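PDB 2ZZR: unsaturated glucuronyl hydrolase from Streptococcus agalactiae, which hydrolyses unsaturated disaccharides of chondroitin, hyaluronan and heparin, releasing the unsaturated uronic acid from (1->3)- and (1->4)-linked substrates. Local coordinates for residues L171-L176 and H201-S205; A249-Y253 and T309-I314; P256-R260 and W393-W397; F271-N276 and D325-Y331; M335-L339 and A385-F389. All coordinates share one frame. Residue numbers count along the deposited sequence, not the author numbering.

The five contacts illustrate how a mainly helical barrel changes its chemistry with position. All five are buried. Contact 2, innermost, is close packing of two helices. Contact 3 uses the same helix 245-262 but fastens the chain's end to it by a salt bridge. Contact 1, which holds the proton donor Asp174, fits a turn against helix 192-209 through a water. Contacts 4 and 5 share helix 328-346: contact 4, whose centre lies about 19 Å from that of the chain, the farthest of the five, combines charges, some partly exposed, with water and a tyrosine, whereas contact 5 meets helix 376-390 through rings and aliphatic groups. Tyr253 reaches Trp397 and Arg388, tying contacts 2, 3 and 5 together.

Contact 1: residues L171-L176 and H201-S205; sequences LIIDCL and HFYAS
The imidazole of His201 overlaps the side chains of Cys175 and Leu171, with Cys175 CB 3.3 Å from His201 NE2, Cys175 SG 3.9 Å from the ring centroid, and Leu171 CB 4.0 Å from His201 CE1. His201 is t, in helix 201-205. The other segment leaves a strand at Ile172 and enters a type I turn, Ile172 to Cys175, closed by Cys175 N to Ile172 O at 3.0 Å. Water 1 joins the sides, donating to Ile172 O (2.9 Å) and Ser205 OG (2.8 Å) and lying 2.8 Å from His201 NE2, while Ser205 OG donates to His201 O (3.0 Å). His201 ND1 is hydrogen-bonded to the backbone N of Ile157. Just past the turn, Leu176 CD2 packs on Phe202 CD1 at 3.8 Å and Ser205 CB at 3.7 Å, with Leu176 and Phe202 CA atoms 6.7 Å apart. The strand-turn-helix presents Asp174, whose CA-to-CB bond points away from 201-205, as proton donor and substrate-binding residue in the active site of this family 88 glycoside hydrolase.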
# COMPACT_ATOMS: atom_id res chain seq x y z
N LEU A 171 14.65 2.80 -8.95
CA LEU A 171 13.50 2.99 -8.06
C LEU A 171 12.59 1.77 -8.15
O LEU A 171 12.64 1.01 -9.13
CB LEU A 171 12.72 4.27 -8.41
CG LEU A 171 12.05 4.44 -9.78
CD1 LEU A 171 10.74 3.65 -9.92
CD2 LEU A 171 11.79 5.92 -10.08
N ILE A 172 11.75 1.58 -7.14
CA ILE A 172 10.77 0.51 -7.14
C ILE A 172 9.39 1.16 -6.96
O ILE A 172 9.28 2.19 -6.30
CB ILE A 172 11.08 -0.55 -6.04
CG1 ILE A 172 12.43 -1.22 -6.34
CG2 ILE A 172 9.97 -1.59 -5.92
CD1 ILE A 172 12.93 -2.18 -5.27
N ILE A 173 8.37 0.59 -7.59
CA ILE A 173 7.06 1.24 -7.66
C ILE A 173 6.41 1.47 -6.29
O ILE A 173 5.65 2.43 -6.11
CB ILE A 173 6.08 0.50 -8.62
CG1 ILE A 173 4.85 1.37 -8.90
CG2 ILE A 173 5.74 -0.90 -8.08
CD1 ILE A 173 3.99 0.90 -10.05
N ASP A 174 6.72 0.60 -5.33
CA ASP A 174 6.13 0.76 -3.99
C ASP A 174 6.61 2.03 -3.28
O ASP A 174 6.01 2.45 -2.28
CB ASP A 174 6.30 -0.50 -3.13
CG ASP A 174 7.73 -0.75 -2.69
OD1 ASP A 174 7.92 -1.67 -1.88
OD2 ASP A 174 8.67 -0.06 -3.14
N CYS A 175 7.66 2.66 -3.80
CA CYS A 175 8.14 3.91 -3.22
C CYS A 175 7.10 5.03 -3.34
O CYS A 175 7.16 6.02 -2.62
CB CYS A 175 9.49 4.33 -3.82
SG CYS A 175 10.38 5.51 -2.77
N LEU A 176 6.15 4.86 -4.26
CA LEU A 176 5.01 5.79 -4.36
C LEU A 176 4.25 5.93 -3.04
O LEU A 176 3.74 7.01 -2.73
CB LEU A 176 4.04 5.35 -5.47
CG LEU A 176 4.53 5.53 -6.92
CD1 LEU A 176 3.45 5.07 -7.87
CD2 LEU A 176 4.91 6.98 -7.21
N HIS A 201 10.37 12.44 -7.47
CA HIS A 201 10.23 10.98 -7.42
C HIS A 201 8.94 10.53 -8.06
O HIS A 201 8.91 9.53 -8.78
CB HIS A 201 10.32 10.43 -6.00
CG HIS A 201 10.20 8.94 -5.96
ND1 HIS A 201 11.29 8.10 -6.02
CD2 HIS A 201 9.11 8.13 -5.95
CE1 HIS A 201 10.88 6.85 -6.01
NE2 HIS A 201 9.56 6.84 -5.97
N PHE A 202 7.85 11.25 -7.79
CA PHE A 202 6.59 10.89 -8.40
C PHE A 202 6.69 10.87 -9.93
O PHE A 202 6.31 9.89 -10.57
CB PHE A 202 5.41 11.78 -7.98
CG PHE A 202 4.14 11.36 -8.66
CD1 PHE A 202 3.37 10.33 -8.14
CD2 PHE A 202 3.79 11.91 -9.90
CE1 PHE A 202 2.23 9.88 -8.81
CE2 PHE A 202 2.66 11.48 -10.57
CZ PHE A 202 1.87 10.45 -10.03
N TYR A 203 7.20 11.95 -10.52
CA TYR A 203 7.27 12.03 -11.98
C TYR A 203 8.25 11.04 -12.59
O TYR A 203 7.99 10.50 -13.65
CB TYR A 203 7.55 13.46 -12.45
CG TYR A 203 6.35 14.37 -12.29
CD1 TYR A 203 6.38 15.44 -11.40
CD2 TYR A 203 5.17 14.13 -13.00
CE1 TYR A 203 5.28 16.28 -11.24
CE2 TYR A 203 4.05 14.96 -12.84
CZ TYR A 203 4.12 16.03 -11.96
OH TYR A 203 3.02 16.86 -11.80
N ALA A 204 9.37 10.79 -11.91
CA ALA A 204 10.31 9.76 -12.35
C ALA A 204 9.62 8.40 -12.40
O ALA A 204 9.83 7.61 -13.34
CB ALA A 204 11.52 9.72 -11.42
N SER A 205 8.76 8.14 -11.42
CA SER A 205 7.99 6.91 -11.40
C SER A 205 6.95 6.90 -12.52
O SER A 205 6.91 5.97 -13.34
CB SER A 205 7.31 6.74 -10.04
OG SER A 205 8.26 6.65 -8.99
O HOH W 1 8.04 4.70 -6.99

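Contact 2: residues A249-Y253 and T309-I314; sequences AWGIY and TAVCGI
Gly313 lets two helices touch almost backbone to backbone: its CA lies 3.7 Å from the CA of Tyr253 and 3.6 Å from Ile252 O, so a CB here would clash with both residues. Helices 249-253 and 309-314 run nearly parallel, their axes approaching to 7.8 Å at a crossing angle of 21°. One turn earlier, small residues continue the close fit, with the CA atoms of Ala249 and Ala310 5.0 Å apart and Ala249 CB 3.9 Å from Thr309 CB. The Tyr253 ring, in the t rotamer, turns one face to Cys312 CB and Gly313 N; Cys312 CB makes a CH-pi contact 3.8 Å from the Tyr253 ring centroid. Ile252 (m, t) places CG2 3.8 Å from Ala310 O and CD1 4.2 Å from Ala310 CB. The CA-to-CB bond of Trp250, a substrate-binding residue, points away from the second helix, yet Trp250 CE3 comes within 3.9 Å of Thr309 CG2. Around this pair, which lies close to the centre of the chain, helix 265-280 packs on Ile252 and Ala310, helix 328-346 on Val311 and Ile314, and helix 376-390 on Cys312 and Trp250.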
# COMPACT_ATOMS: atom_id res chain seq x y z
N ALA A 249 -1.36 -2.48 -8.07
CA ALA A 249 -2.06 -1.88 -6.93
C ALA A 249 -1.29 -0.75 -6.24
O ALA A 249 -1.89 0.22 -5.80
CB ALA A 249 -2.46 -2.95 -5.92
N TRP A 250 0.04 -0.87 -6.16
CA TRP A 250 0.84 0.22 -5.61
C TRP A 250 0.64 1.50 -6.42
O TRP A 250 0.61 2.59 -5.87
CB TRP A 250 2.33 -0.12 -5.58
CG TRP A 250 2.77 -1.19 -4.61
CD1 TRP A 250 3.66 -2.19 -4.86
CD2 TRP A 250 2.37 -1.35 -3.23
NE1 TRP A 250 3.84 -2.98 -3.74
CE2 TRP A 250 3.06 -2.48 -2.73
CE3 TRP A 250 1.48 -0.67 -2.38
CZ2 TRP A 250 2.90 -2.95 -1.41
CZ3 TRP A 250 1.33 -1.13 -1.06
CH2 TRP A 250 2.03 -2.26 -0.59
N GLY A 251 0.51 1.36 -7.74
CA GLY A 251 0.20 2.49 -8.61
C GLY A 251 -1.20 3.03 -8.34
O GLY A 251 -1.38 4.24 -8.18
N ILE A 252 -2.17 2.13 -8.27
CA ILE A 252 -3.58 2.49 -8.05
C ILE A 252 -3.78 3.30 -6.76
O ILE A 252 -4.59 4.22 -6.74
CB ILE A 252 -4.51 1.26 -8.09
CG1 ILE A 252 -4.52 0.68 -9.51
CG2 ILE A 252 -5.95 1.62 -7.67
CD1 ILE A 252 -5.05 -0.75 -9.59
N TYR A 253 -3.02 2.97 -5.72
CA TYR A 253 -3.13 3.72 -4.46
C TYR A 253 -2.12 4.86 -4.39
O TYR A 253 -2.45 5.96 -3.95
CB TYR A 253 -3.01 2.77 -3.26
CG TYR A 253 -3.48 3.33 -1.92
CD1 TYR A 253 -3.18 2.65 -0.74
CD2 TYR A 253 -4.22 4.52 -1.83
CE1 TYR A 253 -3.61 3.13 0.51
CE2 TYR A 253 -4.64 5.02 -0.58
CZ TYR A 253 -4.33 4.32 0.58
OH TYR A 253 -4.74 4.79 1.81
N THR A 309 -5.35 -3.28 -1.38
CA THR A 309 -4.63 -2.04 -1.70
C THR A 309 -5.35 -1.24 -2.79
O THR A 309 -5.51 -0.01 -2.68
CB THR A 309 -3.17 -2.36 -2.10
OG1 THR A 309 -2.56 -3.11 -1.03
CG2 THR A 309 -2.35 -1.09 -2.31
N ALA A 310 -5.82 -1.93 -3.84
CA ALA A 310 -6.57 -1.28 -4.92
C ALA A 310 -7.89 -0.68 -4.43
O ALA A 310 -8.29 0.40 -4.90
CB ALA A 310 -6.81 -2.26 -6.07
N VAL A 311 -8.56 -1.36 -3.51
CA VAL A 311 -9.79 -0.82 -2.93
C VAL A 311 -9.52 0.52 -2.26
O VAL A 311 -10.24 1.50 -2.50
CB VAL A 311 -10.49 -1.82 -1.97
CG1 VAL A 311 -11.57 -1.10 -1.14
CG2 VAL A 311 -11.12 -2.98 -2.75
N CYS A 312 -8.47 0.59 -1.43
CA CYS A 312 -8.09 1.85 -0.77
C CYS A 312 -7.81 2.95 -1.78
O CYS A 312 -8.25 4.10 -1.60
CB CYS A 312 -6.87 1.65 0.15
SG CYS A 312 -7.20 0.55 1.54
N GLY A 313 -7.09 2.59 -2.85
CA GLY A 313 -6.74 3.54 -3.92
C GLY A 313 -7.96 4.10 -4.64
O GLY A 313 -8.05 5.30 -4.90
N ILE A 314 -8.89 3.22 -4.98
CA ILE A 314 -10.12 3.63 -5.66
C ILE A 314 -10.94 4.53 -4.73
O ILE A 314 -11.42 5.60 -5.14
CB ILE A 314 -10.95 2.40 -6.14
CG1 ILE A 314 -10.18 1.63 -7.22
CG2 ILE A 314 -12.32 2.85 -6.67
CD1 ILE A 314 -10.79 0.27 -7.54

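Contact 3: residues P256-R260 and W393-W397; sequences PLSYR and WELYW
From Trp393 to Trp397 the chain runs as irregular coil, and its meeting with the helix 256-260 is made by alternate residues. Trp393 is out of reach of that helix; its NE1 bonds to Glu82. Glu394 stays exposed. Leu395 (phi/psi -60/134) points toward the helix, its CD2 3.6 Å from Leu257 CD2 and 3.6 Å from Arg260 NH1. Tyr396 (-66/-41) turns away and also bonds to Glu82. Trp397 (m), the last residue, brings its CA to 7.4 Å from that of Leu257 and its CB, which points toward the helix, to 3.8 Å from CD2 of Leu257 (m, t). The end of the indole leads away; Leu257 CD1 lies over one of its faces, and its NE1 bonds to Glu384. The terminal carboxylate then meets Arg260 end on. Arg260 NH2 gives a salt bridge to Trp397 OXT at 2.8 Å, and Arg260 NH1 a hydrogen bond to Trp397 O at 2.8 Å. Arg260 (m, t, m) curls back so that its NE donates to Leu257 O at 2.8 Å. Arg128 supplies a second partner for Trp397 O. This is a bidentate arginine-carboxylate pair, used here to tuck the C-terminus into the helical barrel.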
# COMPACT_ATOMS: atom_id res chain seq x y z
N PRO A 256 -3.39 8.37 -6.41
CA PRO A 256 -4.30 9.31 -5.72
C PRO A 256 -3.72 9.90 -4.43
O PRO A 256 -3.98 11.07 -4.11
CB PRO A 256 -5.56 8.47 -5.45
CG PRO A 256 -5.11 7.04 -5.57
CD PRO A 256 -4.01 7.05 -6.59
N LEU A 257 -2.91 9.12 -3.70
CA LEU A 257 -2.27 9.65 -2.49
C LEU A 257 -1.40 10.87 -2.83
O LEU A 257 -1.48 11.91 -2.17
CB LEU A 257 -1.45 8.57 -1.78
CG LEU A 257 -2.23 7.51 -1.01
CD1 LEU A 257 -1.28 6.45 -0.50
CD2 LEU A 257 -3.00 8.14 0.16
N SER A 258 -0.59 10.75 -3.88
CA SER A 258 0.24 11.86 -4.33
C SER A 258 -0.58 13.00 -4.92
O SER A 258 -0.23 14.18 -4.76
CB SER A 258 1.27 11.38 -5.35
OG SER A 258 2.09 10.39 -4.77
N TYR A 259 -1.67 12.65 -5.60
CA TYR A 259 -2.57 13.65 -6.18
C TYR A 259 -3.09 14.63 -5.12
O TYR A 259 -3.22 15.83 -5.38
CB TYR A 259 -3.74 12.99 -6.92
CG TYR A 259 -4.76 14.00 -7.42
CD1 TYR A 259 -4.57 14.68 -8.62
CD2 TYR A 259 -5.90 14.29 -6.66
CE1 TYR A 259 -5.51 15.62 -9.06
CE2 TYR A 259 -6.83 15.22 -7.10
CZ TYR A 259 -6.63 15.88 -8.29
OH TYR A 259 -7.55 16.81 -8.72
N ARG A 260 -3.39 14.12 -3.92
CA ARG A 260 -3.83 14.99 -2.82
C ARG A 260 -2.91 16.19 -2.68
O ARG A 260 -3.36 17.31 -2.44
CB ARG A 260 -3.78 14.27 -1.48
CG ARG A 260 -4.66 13.06 -1.32
CD ARG A 260 -4.39 12.44 0.06
NE ARG A 260 -2.99 12.01 0.19
CZ ARG A 260 -2.35 11.86 1.34
NH1 ARG A 260 -2.96 12.11 2.50
NH2 ARG A 260 -1.08 11.46 1.35
N TRP A 393 -12.57 8.79 7.37
CA TRP A 393 -11.27 8.47 7.96
C TRP A 393 -10.19 9.49 7.59
O TRP A 393 -9.98 9.80 6.42
CB TRP A 393 -10.84 7.05 7.57
CG TRP A 393 -9.49 6.68 8.13
CD1 TRP A 393 -9.14 6.61 9.45
CD2 TRP A 393 -8.31 6.34 7.38
NE1 TRP A 393 -7.81 6.25 9.57
CE2 TRP A 393 -7.28 6.07 8.32
CE3 TRP A 393 -8.02 6.22 6.01
CZ2 TRP A 393 -5.98 5.70 7.94
CZ3 TRP A 393 -6.73 5.86 5.63
CH2 TRP A 393 -5.73 5.60 6.59
N GLU A 394 -9.53 10.04 8.61
CA GLU A 394 -8.39 10.91 8.43
C GLU A 394 -7.15 10.07 8.10
O GLU A 394 -6.67 9.31 8.94
CB GLU A 394 -8.13 11.75 9.68
CG GLU A 394 -7.06 12.82 9.49
CD GLU A 394 -6.74 13.61 10.76
OE1 GLU A 394 -5.91 14.54 10.67
OE2 GLU A 394 -7.33 13.32 11.83
N LEU A 395 -6.62 10.24 6.88
CA LEU A 395 -5.50 9.41 6.42
C LEU A 395 -4.26 9.52 7.28
O LEU A 395 -3.83 10.63 7.61
CB LEU A 395 -5.13 9.75 4.97
CG LEU A 395 -5.87 9.00 3.86
CD1 LEU A 395 -7.37 9.21 3.94
CD2 LEU A 395 -5.34 9.46 2.50
N TYR A 396 -3.66 8.38 7.61
CA TYR A 396 -2.31 8.38 8.18
C TYR A 396 -1.33 8.89 7.14
O TYR A 396 -0.44 9.69 7.45
CB TYR A 396 -1.90 6.97 8.64
CG TYR A 396 -2.88 6.32 9.62
CD1 TYR A 396 -3.68 7.11 10.46
CD2 TYR A 396 -2.98 4.94 9.72
CE1 TYR A 396 -4.56 6.52 11.37
CE2 TYR A 396 -3.86 4.34 10.63
CZ TYR A 396 -4.65 5.14 11.45
OH TYR A 396 -5.53 4.56 12.33
N TRP A 397 -1.54 8.45 5.89
CA TRP A 397 -0.73 8.83 4.73
C TRP A 397 -0.77 10.33 4.45
O TRP A 397 -1.72 11.04 4.82
CB TRP A 397 -1.18 8.07 3.47
CG TRP A 397 -1.35 6.61 3.73
CD1 TRP A 397 -2.51 5.95 3.99
CD2 TRP A 397 -0.31 5.62 3.80
NE1 TRP A 397 -2.27 4.62 4.21
CE2 TRP A 397 -0.93 4.39 4.10
CE3 TRP A 397 1.09 5.66 3.63
CZ2 TRP A 397 -0.20 3.20 4.26
CZ3 TRP A 397 1.81 4.48 3.78
CH2 TRP A 397 1.17 3.27 4.08
OXT TRP A 397 0.16 10.85 3.82

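Contact 4: residues F271-N276 and D325-Y331; sequences FKGMTN and DPDKETY
Tyr331, in the m rotamer, is a knob entering a hole formed by Phe271, Lys272, Thr275 and Asn276. The contact joins helix 265-280 to the start of helix 328-346, the CA of Tyr331 lying 8.8 Å from that of Thr275; Tyr331 also touches Ile314 and Leu318 of helix 304-318. Phe271 (t) directs its ring edge at the tyrosine face in a T-shaped pair, centroids 5.4 Å apart and planes at 69°. Thr275 (m) offers CG2 at 3.7 Å from Tyr331 CE2 while its OG1 donates to Phe271 O at 2.8 Å. Asn276 (m, chi2 near 0°) accepts a hydrogen bond through OD1 from Tyr331 OH at 2.6 Å. Lys272 (m, t, p, p) bends its last two torsions to bring NZ to Asp325 OD1, a 2.8 Å salt bridge. Asp325 (t) accepts from Asp327 N through OD2 at 2.9 Å, a capping bond in the type I turn Asp325 to Lys328. Water 2 accepts from Lys272 NZ (2.8 Å) and Asn276 ND2 (3.2 Å) and donates to Asp327 OD2 and Tyr331 OH (both 2.7 Å). Lys272, Asn276, Asp325, Asp327 and Tyr331 are thus linked in one directional network, while the rings pack beside it.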
# COMPACT_ATOMS: atom_id res chain seq x y z
N PHE A 271 -4.23 7.38 -13.07
CA PHE A 271 -5.07 6.51 -12.25
C PHE A 271 -6.08 5.73 -13.08
O PHE A 271 -6.25 4.53 -12.88
CB PHE A 271 -5.83 7.31 -11.18
CG PHE A 271 -6.93 6.53 -10.49
CD1 PHE A 271 -6.68 5.80 -9.33
CD2 PHE A 271 -8.23 6.52 -11.02
CE1 PHE A 271 -7.70 5.08 -8.69
CE2 PHE A 271 -9.26 5.79 -10.39
CZ PHE A 271 -8.99 5.07 -9.23
N LYS A 272 -6.78 6.42 -13.98
CA LYS A 272 -7.80 5.77 -14.78
C LYS A 272 -7.17 4.64 -15.61
O LYS A 272 -7.72 3.54 -15.68
CB LYS A 272 -8.52 6.80 -15.67
CG LYS A 272 -9.55 7.66 -14.88
CD LYS A 272 -9.82 9.04 -15.52
CE LYS A 272 -10.50 8.97 -16.89
NZ LYS A 272 -11.90 8.45 -16.87
N GLY A 273 -6.01 4.91 -16.18
CA GLY A 273 -5.29 3.90 -16.98
C GLY A 273 -4.95 2.67 -16.16
O GLY A 273 -5.31 1.54 -16.54
N MET A 274 -4.28 2.87 -15.03
CA MET A 274 -3.82 1.75 -14.20
C MET A 274 -4.97 0.98 -13.56
O MET A 274 -4.92 -0.25 -13.46
CB MET A 274 -2.84 2.23 -13.11
CG MET A 274 -1.57 2.88 -13.65
SD MET A 274 -0.23 2.91 -12.45
CE MET A 274 0.26 1.18 -12.41
N THR A 275 -6.01 1.70 -13.15
CA THR A 275 -7.15 1.06 -12.49
C THR A 275 -7.98 0.25 -13.48
O THR A 275 -8.39 -0.87 -13.17
CB THR A 275 -8.00 2.11 -11.74
OG1 THR A 275 -7.15 2.82 -10.83
CG2 THR A 275 -9.12 1.45 -10.96
N ASN A 276 -8.20 0.80 -14.67
CA ASN A 276 -8.99 0.08 -15.68
C ASN A 276 -8.26 -1.18 -16.10
O ASN A 276 -8.88 -2.22 -16.30
CB ASN A 276 -9.30 0.96 -16.89
CG ASN A 276 -10.21 2.13 -16.54
OD1 ASN A 276 -10.59 2.30 -15.38
ND2 ASN A 276 -10.58 2.93 -17.54
N ASP A 325 -17.25 12.38 -14.66
CA ASP A 325 -16.44 11.28 -15.20
C ASP A 325 -17.36 10.07 -15.41
O ASP A 325 -17.99 9.61 -14.46
CB ASP A 325 -15.26 10.93 -14.28
CG ASP A 325 -14.31 9.91 -14.91
OD1 ASP A 325 -13.13 10.23 -15.10
OD2 ASP A 325 -14.77 8.79 -15.20
N PRO A 326 -17.46 9.57 -16.67
CA PRO A 326 -18.46 8.55 -16.98
C PRO A 326 -18.21 7.22 -16.27
O PRO A 326 -19.10 6.37 -16.23
CB PRO A 326 -18.33 8.39 -18.51
CG PRO A 326 -16.96 8.82 -18.83
CD PRO A 326 -16.64 9.93 -17.84
N ASP A 327 -17.02 7.05 -15.71
CA ASP A 327 -16.67 5.82 -15.01
C ASP A 327 -16.69 5.94 -13.49
O ASP A 327 -16.45 4.95 -12.79
CB ASP A 327 -15.30 5.32 -15.47
CG ASP A 327 -15.33 4.74 -16.87
OD1 ASP A 327 -16.41 4.30 -17.33
OD2 ASP A 327 -14.27 4.73 -17.51
N LYS A 328 -17.00 7.13 -12.97
CA LYS A 328 -16.99 7.33 -11.51
C LYS A 328 -17.91 6.35 -10.79
O LYS A 328 -17.50 5.72 -9.82
CB LYS A 328 -17.35 8.77 -11.13
CG LYS A 328 -17.18 9.02 -9.63
CD LYS A 328 -17.37 10.47 -9.24
CE LYS A 328 -17.03 10.66 -7.77
NZ LYS A 328 -17.06 12.11 -7.37
N GLU A 329 -19.14 6.22 -11.27
CA GLU A 329 -20.07 5.29 -10.65
C GLU A 329 -19.59 3.84 -10.77
O GLU A 329 -19.72 3.06 -9.82
CB GLU A 329 -21.47 5.45 -11.24
CG GLU A 329 -22.44 4.47 -10.64
CD GLU A 329 -23.87 4.90 -10.78
OE1 GLU A 329 -24.42 4.75 -11.90
OE2 GLU A 329 -24.45 5.35 -9.77
N THR A 330 -19.04 3.48 -11.93
CA THR A 330 -18.43 2.16 -12.10
C THR A 330 -17.34 1.89 -11.05
O THR A 330 -17.33 0.82 -10.44
CB THR A 330 -17.88 1.96 -13.53
OG1 THR A 330 -18.93 2.22 -14.47
CG2 THR A 330 -17.38 0.53 -13.73
N TYR A 331 -16.45 2.86 -10.83
CA TYR A 331 -15.41 2.72 -9.81
C TYR A 331 -16.00 2.51 -8.42
O TYR A 331 -15.51 1.66 -7.66
CB TYR A 331 -14.46 3.92 -9.79
CG TYR A 331 -13.54 4.07 -10.99
CD1 TYR A 331 -13.40 5.30 -11.62
CD2 TYR A 331 -12.79 2.99 -11.47
CE1 TYR A 331 -12.55 5.47 -12.71
CE2 TYR A 331 -11.93 3.15 -12.58
CZ TYR A 331 -11.82 4.39 -13.19
OH TYR A 331 -10.99 4.57 -14.27
O HOH W 2 -11.95 5.63 -16.56

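Contact 5: residues M335-L339 and A385-F389; sequences MHTML and ALIRF
Aromatic contacts dominate where helix 328-346 meets helix 376-390, away from the substrate-binding residues, and all of them involve Phe389 (m, chi2 54°). Its edge is directed at the face of His336 in an edge-to-face pair with centroids 4.7 Å apart and planes at 56°; Phe389 CE2 lies 3.5 Å from His336 NE2. His336 adopts chi1 -87°, which carries its ring toward the other helix although its CA-to-CB bond points sideways, and its ND1 bonds to Lys332 O one turn back. Over the face of Phe389, Leu339 CD2 makes a CH-pi contact 3.5 Å from the ring centroid and only 3° off the normal. A Met-aromatic contact adds Met335 SD, oblique to the Phe389 ring at 4.9 Å from its centroid, with Met335 CG 3.8 Å from Phe389 CZ.

Aliphatic packing completes the interface. Leu339 (t, p) sets CD1 3.9 Å from Ala385 CB and 4.1 Å from Leu386 CD2. The backbones are well separated: the axes of 335-339 and 385-389 come no closer than 11.8 Å and cross at -134°, and the nearest CA pairs are Leu339 with Ala385 at 7.6 Å and His336 with Phe389 at 9.1 Å. His315 of helix 304-318 also meets the Phe389 ring.

With no polar bond between these two segments, the large side chains bridge the gap, and cohesion rests on shape fit and ring contacts rather than on charge.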
# COMPACT_ATOMS: atom_id res chain seq x y z
N MET A 335 -15.26 -0.94 -6.31
CA MET A 335 -14.62 -1.09 -5.00
C MET A 335 -15.52 -1.80 -3.98
O MET A 335 -15.03 -2.56 -3.15
CB MET A 335 -14.08 0.25 -4.47
CG MET A 335 -15.13 1.26 -4.09
SD MET A 335 -14.36 2.68 -3.28
CE MET A 335 -15.87 3.57 -2.84
N HIS A 336 -16.83 -1.56 -4.06
CA HIS A 336 -17.80 -2.29 -3.23
C HIS A 336 -17.80 -3.79 -3.52
O HIS A 336 -17.82 -4.59 -2.57
CB HIS A 336 -19.20 -1.72 -3.42
CG HIS A 336 -19.52 -0.57 -2.51
ND1 HIS A 336 -19.09 0.72 -2.76
CD2 HIS A 336 -20.23 -0.51 -1.36
CE1 HIS A 336 -19.52 1.52 -1.80
NE2 HIS A 336 -20.22 0.80 -0.94
N THR A 337 -17.78 -4.17 -4.80
CA THR A 337 -17.78 -5.58 -5.20
C THR A 337 -16.51 -6.28 -4.72
O THR A 337 -16.57 -7.39 -4.19
CB THR A 337 -17.91 -5.74 -6.73
OG1 THR A 337 -18.93 -4.87 -7.22
CG2 THR A 337 -18.25 -7.18 -7.09
N MET A 338 -15.37 -5.62 -4.92
CA MET A 338 -14.07 -6.15 -4.53
C MET A 338 -13.98 -6.32 -3.02
O MET A 338 -13.58 -7.38 -2.53
CB MET A 338 -12.96 -5.23 -5.05
CG MET A 338 -12.89 -5.13 -6.58
SD MET A 338 -12.05 -3.64 -7.16
CE MET A 338 -10.36 -4.15 -6.93
N LEU A 339 -14.38 -5.29 -2.27
CA LEU A 339 -14.35 -5.37 -0.82
C LEU A 339 -15.34 -6.42 -0.30
O LEU A 339 -15.04 -7.14 0.65
CB LEU A 339 -14.61 -4.00 -0.19
CG LEU A 339 -14.42 -3.86 1.33
CD1 LEU A 339 -13.07 -4.39 1.84
CD2 LEU A 339 -14.63 -2.41 1.76
N ALA A 385 -9.47 -0.34 4.34
CA ALA A 385 -10.62 -0.26 3.43
C ALA A 385 -11.92 -0.28 4.22
O ALA A 385 -12.83 0.51 3.96
CB ALA A 385 -10.60 -1.40 2.42
N LEU A 386 -12.00 -1.18 5.20
CA LEU A 386 -13.18 -1.29 6.04
C LEU A 386 -13.46 0.03 6.77
O LEU A 386 -14.60 0.54 6.75
CB LEU A 386 -13.04 -2.44 7.03
CG LEU A 386 -13.07 -3.84 6.41
CD1 LEU A 386 -12.83 -4.89 7.51
CD2 LEU A 386 -14.39 -4.10 5.68
N ILE A 387 -12.41 0.57 7.40
CA ILE A 387 -12.50 1.84 8.14
C ILE A 387 -12.82 3.02 7.21
O ILE A 387 -13.63 3.88 7.55
CB ILE A 387 -11.22 2.10 9.01
CG1 ILE A 387 -11.09 1.05 10.13
CG2 ILE A 387 -11.18 3.54 9.57
CD1 ILE A 387 -12.22 1.04 11.18
N ARG A 388 -12.20 3.04 6.03
CA ARG A 388 -12.53 4.03 5.00
C ARG A 388 -14.03 4.06 4.68
O ARG A 388 -14.63 5.13 4.58
CB ARG A 388 -11.75 3.77 3.71
CG ARG A 388 -10.34 4.37 3.69
CD ARG A 388 -9.59 3.91 2.43
NE ARG A 388 -8.33 4.63 2.27
CZ ARG A 388 -8.21 5.83 1.71
NH1 ARG A 388 -9.28 6.47 1.24
NH2 ARG A 388 -7.02 6.41 1.62
N PHE A 389 -14.62 2.88 4.51
CA PHE A 389 -16.04 2.77 4.14
C PHE A 389 -16.94 3.18 5.30
O PHE A 389 -18.03 3.74 5.08
CB PHE A 389 -16.36 1.33 3.73
CG PHE A 389 -16.14 1.05 2.28
CD1 PHE A 389 -14.91 1.32 1.68
CD2 PHE A 389 -17.15 0.47 1.52
CE1 PHE A 389 -14.70 1.03 0.33
CE2 PHE A 389 -16.95 0.18 0.18
CZ PHE A 389 -15.73 0.46 -0.42